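Rik1-associated factor 1 (Schizosaccharomyces pombe, PDB 4O9D) is the propeller-bearing subunit of the Clr4 complex, which ubiquitylates and methylates histone H3 to establish heterochromatin. Local coordinates at residues Asp94-Lys99 and His134-Ser139; Ser184-Ser189 and Val199-Asp204; Gly348-Thr353 and Val360-Leu365. All coordinates share one frame; numbering follows the deposited sequence.

Contact 1: Asp94-Lys99 and His134-Ser139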
# COMPACT_ATOMS: atom_id res chain seq x y z
N ASP A 94 7.22 2.96 0.70
CA ASP A 94 6.30 2.39 1.67
C ASP A 94 6.69 2.85 3.05
O ASP A 94 7.77 3.39 3.26
CB ASP A 94 6.29 0.85 1.59
CG ASP A 94 4.88 0.25 1.89
OD1 ASP A 94 3.98 1.00 2.33
OD2 ASP A 94 4.70 -0.98 1.69
N LEU A 95 5.80 2.67 4.00
CA LEU A 95 6.10 2.94 5.39
C LEU A 95 5.06 2.30 6.26
O LEU A 95 3.94 2.03 5.81
CB LEU A 95 6.20 4.45 5.66
CG LEU A 95 5.33 5.41 4.86
CD1 LEU A 95 3.88 5.26 5.24
CD2 LEU A 95 5.81 6.84 5.10
N CYS A 96 5.43 2.00 7.50
CA CYS A 96 4.49 1.41 8.43
C CYS A 96 5.01 1.65 9.83
O CYS A 96 6.22 1.66 10.06
CB CYS A 96 4.32 -0.09 8.16
SG CYS A 96 5.87 -0.99 8.02
N PHE A 97 4.09 1.86 10.75
CA PHE A 97 4.45 2.08 12.15
C PHE A 97 4.68 0.76 12.85
O PHE A 97 4.03 -0.24 12.55
CB PHE A 97 3.32 2.83 12.85
CG PHE A 97 3.31 4.31 12.57
CD1 PHE A 97 4.10 5.17 13.32
CD2 PHE A 97 2.51 4.84 11.57
CE1 PHE A 97 4.08 6.53 13.08
CE2 PHE A 97 2.50 6.21 11.32
CZ PHE A 97 3.28 7.05 12.08
N SER A 98 5.62 0.77 13.80
CA SER A 98 5.94 -0.41 14.58
C SER A 98 4.77 -0.85 15.45
O SER A 98 3.98 -0.03 15.91
CB SER A 98 7.15 -0.12 15.48
OG SER A 98 7.26 -1.10 16.47
N LYS A 99 4.68 -2.16 15.70
CA LYS A 99 3.58 -2.68 16.53
C LYS A 99 3.68 -2.18 17.99
O LYS A 99 2.68 -2.13 18.71
CB LYS A 99 3.57 -4.21 16.49
CG LYS A 99 3.35 -4.79 15.09
CD LYS A 99 2.15 -4.12 14.40
CE LYS A 99 1.71 -4.89 13.15
NZ LYS A 99 0.38 -4.41 12.64
N HIS A 134 10.76 -1.44 -2.76
CA HIS A 134 9.39 -1.32 -3.32
C HIS A 134 8.22 -1.52 -2.33
O HIS A 134 7.14 -0.98 -2.55
CB HIS A 134 9.20 -2.31 -4.49
CG HIS A 134 9.80 -1.84 -5.79
ND1 HIS A 134 10.02 -2.69 -6.85
CD2 HIS A 134 10.20 -0.62 -6.20
CE1 HIS A 134 10.52 -2.00 -7.87
NE2 HIS A 134 10.64 -0.74 -7.49
N LYS A 135 8.39 -2.36 -1.31
CA LYS A 135 7.28 -2.63 -0.36
C LYS A 135 7.76 -3.04 1.02
O LYS A 135 8.85 -3.62 1.16
CB LYS A 135 6.35 -3.74 -0.87
CG LYS A 135 4.89 -3.59 -0.39
CD LYS A 135 4.14 -2.50 -1.14
CE LYS A 135 2.68 -2.40 -0.65
NZ LYS A 135 2.59 -2.16 0.83
N LEU A 136 6.96 -2.75 2.03
CA LEU A 136 7.20 -3.23 3.39
C LEU A 136 6.01 -3.97 3.95
O LEU A 136 4.88 -3.63 3.63
CB LEU A 136 7.48 -2.05 4.34
CG LEU A 136 8.72 -1.22 4.06
CD1 LEU A 136 8.77 -0.02 5.03
CD2 LEU A 136 9.96 -2.10 4.18
N ALA A 137 6.27 -4.96 4.79
CA ALA A 137 5.23 -5.64 5.55
C ALA A 137 5.77 -5.83 6.95
O ALA A 137 7.00 -5.87 7.14
CB ALA A 137 4.92 -6.99 4.95
N LEU A 138 4.84 -5.99 7.91
CA LEU A 138 5.17 -6.10 9.34
C LEU A 138 4.38 -7.25 10.00
O LEU A 138 3.15 -7.35 9.87
CB LEU A 138 4.85 -4.76 10.03
CG LEU A 138 5.41 -4.50 11.42
CD1 LEU A 138 6.93 -4.57 11.42
CD2 LEU A 138 4.95 -3.13 11.92
N SER A 139 5.08 -8.12 10.71
CA SER A 139 4.43 -9.28 11.33
C SER A 139 3.78 -8.89 12.64
O SER A 139 4.00 -7.78 13.14
CB SER A 139 5.45 -10.39 11.59
OG SER A 139 6.17 -10.12 12.78
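D94 reaches from strand 87-97 to K135 and L136 on strand 133-138, and its carboxylate is the polar centre of this contact. CB of D94 lies 4.0 Å from CG of L136 and packs on it. Beyond CG the two oxygens do different work. OD1 stays on its own strand and accepts the N-H of L95 from above the carboxylate plane. OD2 crosses over and takes two donors, which reach it from opposite faces of that plane. The backbone N of L136 arrives on the anti side at 2.9 Å from D94 OD2, with a nearly straight bond (174° at the hydrogen). NZ of K135 arrives on the syn side and makes a salt bridge of 2.6 Å with D94 OD2. The K135 chain is bent at chi2 and again at chi4, which curls it round this oxygen. An alanine in place of D94 would probably leave the K135 ammonium without this counter-charge and the L136 N-H without its acceptor.

The two strands run nearly parallel, 15° apart, with their axes 6.0 Å apart. They belong to neighbouring blades of the beta propeller. D94, C96, L136 and L138 point into the space between them. SG of C96 meets CB of L136 at 4.2 Å. Further along, CD2 of L138 comes within 3.1 Å of the F97 carbonyl O. The chains of K99 and L138 slide past each other in opposite directions, with K99 CD 3.9 Å from L138 CD2. K99 CG lies 3.6 Å from the carbonyl O of S139. The backbone N of K99 is hydrogen-bonded to D142, in the turn that follows strand 133-138.

Contact 2: Ser184-Ser189 and Val199-Asp204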
# COMPACT_ATOMS: atom_id res chain seq x y z
N SER A 184 8.42 -6.93 -5.72
CA SER A 184 7.67 -5.68 -5.60
C SER A 184 6.45 -5.71 -4.66
O SER A 184 5.87 -4.66 -4.41
CB SER A 184 7.21 -5.22 -7.00
OG SER A 184 8.34 -4.94 -7.83
N LEU A 185 6.06 -6.89 -4.17
CA LEU A 185 4.92 -7.01 -3.24
C LEU A 185 5.32 -7.92 -2.11
O LEU A 185 6.05 -8.89 -2.35
CB LEU A 185 3.70 -7.61 -3.95
CG LEU A 185 3.36 -6.84 -5.23
CD1 LEU A 185 2.41 -7.67 -6.12
CD2 LEU A 185 2.78 -5.52 -4.86
N ILE A 186 4.80 -7.70 -0.91
CA ILE A 186 5.18 -8.58 0.20
C ILE A 186 4.15 -8.52 1.32
O ILE A 186 3.63 -7.44 1.65
CB ILE A 186 6.62 -8.22 0.70
CG1 ILE A 186 7.35 -9.43 1.31
CG2 ILE A 186 6.61 -7.00 1.69
CD1 ILE A 186 8.89 -9.26 1.35
N GLU A 187 3.81 -9.69 1.87
CA GLU A 187 2.86 -9.77 2.99
C GLU A 187 3.20 -10.96 3.91
O GLU A 187 3.65 -12.01 3.44
CB GLU A 187 1.40 -9.97 2.50
CG GLU A 187 0.88 -8.96 1.48
CD GLU A 187 0.40 -7.63 2.10
OE1 GLU A 187 0.44 -6.59 1.37
OE2 GLU A 187 -0.01 -7.63 3.29
N PHE A 188 2.98 -10.81 5.20
CA PHE A 188 3.02 -11.95 6.09
C PHE A 188 1.70 -12.71 6.10
O PHE A 188 0.65 -12.12 5.86
CB PHE A 188 3.32 -11.49 7.51
CG PHE A 188 4.77 -11.13 7.75
CD1 PHE A 188 5.71 -12.12 7.99
CD2 PHE A 188 5.18 -9.80 7.73
CE1 PHE A 188 7.08 -11.78 8.22
CE2 PHE A 188 6.53 -9.47 7.96
CZ PHE A 188 7.46 -10.47 8.22
N SER A 189 1.74 -13.99 6.46
CA SER A 189 0.53 -14.79 6.54
C SER A 189 0.65 -15.84 7.65
O SER A 189 1.66 -16.55 7.71
CB SER A 189 0.27 -15.45 5.18
OG SER A 189 -0.88 -16.27 5.20
N VAL A 199 5.86 -15.76 4.41
CA VAL A 199 6.05 -14.49 3.73
C VAL A 199 5.72 -14.74 2.28
O VAL A 199 6.30 -15.63 1.64
CB VAL A 199 7.52 -14.02 3.83
CG1 VAL A 199 7.72 -12.67 3.12
CG2 VAL A 199 7.93 -13.96 5.30
N ILE A 200 4.76 -13.98 1.77
CA ILE A 200 4.37 -14.07 0.38
C ILE A 200 5.12 -12.97 -0.36
O ILE A 200 5.12 -11.82 0.07
CB ILE A 200 2.83 -13.83 0.23
CG1 ILE A 200 2.04 -14.84 1.09
CG2 ILE A 200 2.42 -13.87 -1.22
CD1 ILE A 200 0.60 -14.29 1.49
N ILE A 201 5.76 -13.30 -1.47
CA ILE A 201 6.41 -12.28 -2.28
C ILE A 201 5.92 -12.28 -3.73
O ILE A 201 5.89 -13.32 -4.40
CB ILE A 201 7.92 -12.48 -2.33
CG1 ILE A 201 8.51 -12.49 -0.92
CG2 ILE A 201 8.59 -11.36 -3.16
CD1 ILE A 201 10.01 -12.50 -0.89
N GLY A 202 5.62 -11.10 -4.24
CA GLY A 202 5.15 -10.98 -5.61
C GLY A 202 6.24 -10.35 -6.42
O GLY A 202 6.86 -9.39 -5.96
N TYR A 203 6.49 -10.90 -7.61
CA TYR A 203 7.56 -10.41 -8.48
C TYR A 203 7.01 -9.79 -9.78
O TYR A 203 5.97 -10.22 -10.30
CB TYR A 203 8.54 -11.55 -8.83
CG TYR A 203 9.23 -12.18 -7.64
CD1 TYR A 203 8.59 -13.16 -6.87
CD2 TYR A 203 10.54 -11.85 -7.31
CE1 TYR A 203 9.24 -13.76 -5.77
CE2 TYR A 203 11.19 -12.44 -6.21
CZ TYR A 203 10.54 -13.39 -5.46
OH TYR A 203 11.19 -13.98 -4.39
N ASP A 204 7.72 -8.81 -10.30
CA ASP A 204 7.39 -8.26 -11.62
C ASP A 204 8.70 -8.03 -12.37
O ASP A 204 9.75 -8.37 -11.87
CB ASP A 204 6.54 -6.99 -11.50
CG ASP A 204 7.22 -5.87 -10.68
OD1 ASP A 204 8.44 -5.94 -10.43
OD2 ASP A 204 6.51 -4.90 -10.32
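I186 and I201 lie side by side across the hairpin and point the same way, with their CG1 atoms 4.0 Å apart. F188 and V199 do likewise on the same face of the sheet. CG2 of V199 meets CE1 of the F188 ring at 3.7 Å, approaching it obliquely. V199 also reaches back along the row: its CG1 touches CG1 of I186 at 3.7 Å, and these two side chains cross at a slant. Four apolar groups thus form one continuous patch. On I201, CG2 sits over one face of the Y203 ring, near its rim.

L185, E187 and I200 take the other face, which packs on the neighbouring blade: L185 and E187 touch L239 of strand 235-241. G202 pairs with L185 here. The backbone ladder is that of an antiparallel hairpin, the two innermost strands of a propeller blade. E187 and I200 form a hydrogen-bonded pair, with I200 N to E187 O at 2.8 Å. A classic beta bulge breaks the pattern where S184 and L185 both face G202. The G202 carbonyl O accepts twice, from S184 N at 2.9 Å and from L185 N at 3.2 Å.

Beyond the bulge the polar ends meet. D204 CG stands between its backbone N and carbonyl carbon (chi1 58°). S184 OG donates to D204 OD1 at 2.8 Å, from 40° above the carboxylate plane. The same OG is hydrogen-bonded to ND1 of H134 in the preceding blade. Since the S184 proton goes to D204, the hydroxyl oxygen is probably the acceptor toward H134, and the carboxylate would strengthen it in that role.

Contact 3: Gly348-Thr353 and Val360-Leu365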
# COMPACT_ATOMS: atom_id res chain seq x y z
N GLY A 348 -17.24 -2.19 8.34
CA GLY A 348 -18.49 -2.03 7.61
C GLY A 348 -18.59 -2.90 6.36
O GLY A 348 -17.83 -3.87 6.21
N ASN A 349 -19.52 -2.56 5.48
CA ASN A 349 -19.70 -3.29 4.23
C ASN A 349 -19.67 -2.43 2.96
O ASN A 349 -19.83 -2.92 1.86
CB ASN A 349 -20.99 -4.11 4.29
CG ASN A 349 -20.88 -5.28 5.24
OD1 ASN A 349 -19.96 -6.11 5.14
ND2 ASN A 349 -21.79 -5.35 6.20
N LEU A 350 -19.40 -1.14 3.11
CA LEU A 350 -19.31 -0.28 1.94
C LEU A 350 -17.91 -0.33 1.29
O LEU A 350 -16.90 -0.50 1.98
CB LEU A 350 -19.63 1.16 2.31
CG LEU A 350 -21.10 1.40 2.68
CD1 LEU A 350 -21.34 2.84 3.04
CD2 LEU A 350 -22.02 0.97 1.54
N PHE A 351 -17.88 -0.17 -0.03
CA PHE A 351 -16.63 -0.17 -0.79
C PHE A 351 -16.39 1.27 -1.25
O PHE A 351 -17.34 2.00 -1.57
CB PHE A 351 -16.77 -1.13 -1.99
CG PHE A 351 -15.51 -1.27 -2.83
CD1 PHE A 351 -14.31 -1.71 -2.26
CD2 PHE A 351 -15.55 -1.03 -4.19
CE1 PHE A 351 -13.17 -1.85 -3.04
CE2 PHE A 351 -14.42 -1.20 -5.00
CZ PHE A 351 -13.22 -1.61 -4.41
N VAL A 352 -15.14 1.68 -1.23
CA VAL A 352 -14.77 3.04 -1.56
C VAL A 352 -13.61 3.10 -2.55
O VAL A 352 -12.51 2.55 -2.31
CB VAL A 352 -14.37 3.84 -0.29
CG1 VAL A 352 -14.07 5.28 -0.65
CG2 VAL A 352 -15.47 3.75 0.75
N THR A 353 -13.81 3.83 -3.64
CA THR A 353 -12.83 3.91 -4.69
C THR A 353 -12.57 5.36 -5.10
O THR A 353 -13.46 6.21 -5.02
CB THR A 353 -13.24 3.06 -5.93
OG1 THR A 353 -14.42 3.60 -6.55
CG2 THR A 353 -13.51 1.63 -5.53
N VAL A 360 -14.02 10.56 -4.98
CA VAL A 360 -14.11 9.38 -4.14
C VAL A 360 -15.56 8.92 -4.16
O VAL A 360 -16.45 9.65 -3.74
CB VAL A 360 -13.67 9.67 -2.69
CG1 VAL A 360 -13.89 8.45 -1.80
CG2 VAL A 360 -12.20 10.13 -2.66
N LYS A 361 -15.80 7.72 -4.68
CA LYS A 361 -17.15 7.19 -4.84
C LYS A 361 -17.40 6.10 -3.81
O LYS A 361 -16.47 5.33 -3.48
CB LYS A 361 -17.35 6.68 -6.27
CG LYS A 361 -17.44 7.83 -7.30
CD LYS A 361 -17.57 7.34 -8.73
CE LYS A 361 -17.84 8.53 -9.68
NZ LYS A 361 -19.16 9.17 -9.34
N VAL A 362 -18.63 6.05 -3.29
CA VAL A 362 -19.02 5.07 -2.27
C VAL A 362 -20.01 4.09 -2.92
O VAL A 362 -20.95 4.53 -3.60
CB VAL A 362 -19.66 5.73 -1.02
CG1 VAL A 362 -20.03 4.68 0.04
CG2 VAL A 362 -18.73 6.80 -0.40
N TRP A 363 -19.78 2.78 -2.72
CA TRP A 363 -20.57 1.73 -3.36
C TRP A 363 -21.08 0.69 -2.36
O TRP A 363 -20.37 0.33 -1.41
CB TRP A 363 -19.73 0.98 -4.41
CG TRP A 363 -18.87 1.85 -5.31
CD1 TRP A 363 -17.60 2.27 -5.06
CD2 TRP A 363 -19.21 2.34 -6.62
NE1 TRP A 363 -17.12 3.01 -6.14
CE2 TRP A 363 -18.10 3.07 -7.10
CE3 TRP A 363 -20.36 2.23 -7.43
CZ2 TRP A 363 -18.08 3.69 -8.35
CZ3 TRP A 363 -20.36 2.86 -8.68
CH2 TRP A 363 -19.22 3.58 -9.13
N ASP A 364 -22.32 0.20 -2.56
CA ASP A 364 -22.82 -0.97 -1.81
C ASP A 364 -23.16 -2.10 -2.80
O ASP A 364 -24.14 -2.01 -3.54
CB ASP A 364 -24.04 -0.66 -0.98
CG ASP A 364 -24.37 -1.77 0.01
OD1 ASP A 364 -24.11 -2.95 -0.30
OD2 ASP A 364 -24.85 -1.45 1.12
N LEU A 365 -22.33 -3.14 -2.81
CA LEU A 365 -22.43 -4.19 -3.83
C LEU A 365 -23.65 -5.08 -3.64
O LEU A 365 -23.98 -5.93 -4.48
CB LEU A 365 -21.14 -5.03 -3.83
CG LEU A 365 -20.02 -4.40 -4.67
CD1 LEU A 365 -20.40 -4.45 -6.17
CD2 LEU A 365 -19.71 -2.98 -4.24
O HOH W 1 -21.22 -3.92 -0.21
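In T353 the hydroxyl OG1 stands between the backbone N and the carbonyl carbon (chi1 66°), and in W363 CG lies beside the backbone N (chi1 -43°). The W363 chi2 (88°) then turns the indole so that NE1 faces T353. The two side chains cross at about a right angle. NE1 of W363 donates to T353 OG1 at 2.8 Å, with the oxygen at the edge of the indole and in its plane. The bond is fairly straight. The F351 carbonyl O also lies at the indole edge, 3.5 Å from W363 CD1. The F351 side chain crosses the indole obliquely, and its CD2 meets W363 CD1 at 4.0 Å.

T353 OG1 has a second partner, NE2 of H319. H319, T353 and W363 match the His, Ser/Thr and Trp of the hydrogen-bonded tetrad found in many WD repeats, and W363 with D364 is the Trp-Asp pair that names them. Here the network ties the hairpin of strands 351-354 and 359-363 to the loop before the blade. F351 pairs with W363 and T353 with K361, each by two backbone hydrogen bonds.

The opposite face is aliphatic. CG1 of V352 presses on CG1 of V360 at 3.4 Å, tighter than usual for two carbons. L350 forks over the end of the ladder. CD1 of L350 meets V362 CG1 at 3.8 Å, and CD2 of L350 lies 3.6 Å from CB of D364. The D364 carboxylate turns to a salt bridge with R366. Where the strands part, a water donates to the N349 carbonyl O at 2.7 Å and accepts from L365 N.

Overall arrangement
From the N terminus, contact 1 comes first. It brings together segments with 34 residues between them, most of one blade, and joins the inner strand of that blade to the inner strand of the next. Contact 2 follows and closes a hairpin with nine residues between its segments, in the blade after that. Contact 3 closes a tighter hairpin, six residues between, in a blade late in the chain. The three are in series; none nests or crosses. Contacts 1 and 2 touch, with the F188 ring packed on L138 and S139. Contact 3 lies across the propeller, its centre about 26 Å from the centres of both.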